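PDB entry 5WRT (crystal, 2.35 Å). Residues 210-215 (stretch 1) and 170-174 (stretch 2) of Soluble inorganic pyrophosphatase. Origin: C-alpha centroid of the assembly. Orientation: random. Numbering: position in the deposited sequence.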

# COMPACT_ATOMS: atom_id res chain seq x y z
N ALA A 210 16.43 1.77 -6.42
CA ALA A 210 16.17 2.73 -7.49
C ALA A 210 15.22 2.15 -8.53
O ALA A 210 15.19 0.94 -8.78
CB ALA A 210 17.48 3.14 -8.16
N ALA A 211 14.43 3.03 -9.13
CA ALA A 211 13.68 2.68 -10.33
C ALA A 211 14.64 2.78 -11.51
O ALA A 211 15.06 3.88 -11.89
CB ALA A 211 12.48 3.60 -10.51
N LEU A 212 15.00 1.63 -12.08
CA LEU A 212 15.95 1.62 -13.18
C LEU A 212 15.37 2.38 -14.38
O LEU A 212 14.16 2.38 -14.59
CB LEU A 212 16.28 0.18 -13.56
CG LEU A 212 17.30 -0.49 -12.63
CD1 LEU A 212 17.84 -1.78 -13.23
CD2 LEU A 212 18.44 0.45 -12.26
N PRO A 213 16.22 3.04 -15.17
CA PRO A 213 15.72 3.83 -16.30
C PRO A 213 15.05 2.96 -17.35
O PRO A 213 15.17 1.73 -17.37
CB PRO A 213 16.97 4.51 -16.85
CG PRO A 213 17.98 4.43 -15.76
CD PRO A 213 17.66 3.21 -14.96
N ALA A 214 14.32 3.63 -18.25
CA ALA A 214 13.54 2.95 -19.27
C ALA A 214 14.41 2.02 -20.12
O ALA A 214 13.99 0.91 -20.46
CB ALA A 214 12.83 3.96 -20.16
N ALA A 215 15.61 2.47 -20.48
CA ALA A 215 16.50 1.65 -21.30
C ALA A 215 16.89 0.37 -20.58
O ALA A 215 16.95 -0.70 -21.19
CB ALA A 215 17.74 2.44 -21.69
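Stretch 2 170-174: LNSVA

Packing of residues 170-174 (LNSVA) against residues 210-215 (AALPAA) in one chain of soluble inorganic pyrophosphatase. In stretch 1 the chain is extended through L212 and P213 (psi 147° and 166°) and turns helical at A214 and A215. In stretch 2, L170 (-107/118) is extended, N171 (-131/-12) breaks the run, S172 (-155/177) is extended again, and V173 and A174 take helical angles. P213 and S172 each occupy the N-cap position, right before a helix. The touching parts run almost antiparallel, their end-to-end directions 166° apart, with CA of A214 5.1 Å from CA of S172 and CA of P213 6.0 Å from CA of V173.

V173 gives up the most surface to the partner stretch. Its CA-to-CB bond points toward stretch 1, and with chi1 at 176° (t) both methyls reach A211: CG1 and CG2 of V173 each lie 3.9 Å from CB of A211, an apolar side-chain contact. CG2 also packs on backbone, 3.5 Å from O of L212 and 3.8 Å from O of A211, whereas CG1 of V173 is 5.7 Å from O of L212. The short methyl of A211, directed toward stretch 2, meets both branches without any rotamer of its own to adjust. L212 takes the opposite course: its CA-to-CB bond points away, and the nearest approach of its m,t side chain (chi1 -79°, chi2 -166°) is CB of L212 to CG2 of V173, 6.5 Å, so it meets V173 through its carbonyl oxygen.

At the other end, A214 points its CB toward stretch 2, where it comes within 3.4 Å of O of N171; a methyl group can approach a carbonyl this closely but gives it no conventional hydrogen bond. S172 is sideways at CB, and its t rotamer (chi1 -155°) brings OG to 3.5 Å from N of A214 and 3.9 Å from CB of A214. The S172 side chain makes no capping bond to its own helix. The same OG is 4.2 Å from CA of P213 and 4.3 Å from CB of P213, whose CA-to-CB bond points sideways and whose ring is puckered C-gamma exo; P213 loses 15 Å² to stretch 2.

N171 also starts sideways, but with chi1 -54° (m) and chi2 -66° its amide end leads away, and OD1 is hydrogen-bonded elsewhere in the structure; its contact with A214 is made by the backbone carbonyl. A210, A215, L170 and A174 make no contact across the pair. Altogether 203 Å² is buried, counting both sides: a small contact with no hydrogen bond across it.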

# COMPACT_ATOMS: atom_id res chain seq x y z
N LEU A 170 5.59 10.89 -21.39
CA LEU A 170 6.30 10.02 -20.47
C LEU A 170 7.24 9.11 -21.25
O LEU A 170 6.79 8.32 -22.09
CB LEU A 170 5.32 9.18 -19.64
CG LEU A 170 4.31 9.95 -18.79
CD1 LEU A 170 3.32 8.99 -18.13
CD2 LEU A 170 5.02 10.79 -17.74
N ASN A 171 8.54 9.23 -20.99
CA ASN A 171 9.53 8.36 -21.61
C ASN A 171 10.52 7.74 -20.64
O ASN A 171 11.23 6.81 -21.04
CB ASN A 171 10.31 9.12 -22.70
CG ASN A 171 9.40 9.77 -23.73
OD1 ASN A 171 8.71 9.09 -24.48
ND2 ASN A 171 9.39 11.10 -23.75
N SER A 172 10.59 8.20 -19.39
CA SER A 172 11.46 7.58 -18.40
C SER A 172 10.92 7.87 -17.01
O SER A 172 9.92 8.56 -16.84
CB SER A 172 12.91 8.06 -18.55
OG SER A 172 13.81 7.10 -18.02
N VAL A 173 11.60 7.30 -16.01
CA VAL A 173 11.24 7.50 -14.61
C VAL A 173 11.14 8.98 -14.27
O VAL A 173 10.23 9.41 -13.55
CB VAL A 173 12.24 6.78 -13.69
CG1 VAL A 173 11.93 7.06 -12.23
CG2 VAL A 173 12.24 5.28 -13.97
N ALA A 174 12.09 9.78 -14.77
CA ALA A 174 12.12 11.20 -14.42
C ALA A 174 10.84 11.91 -14.82
O ALA A 174 10.36 12.79 -14.10
CB ALA A 174 13.34 11.86 -15.07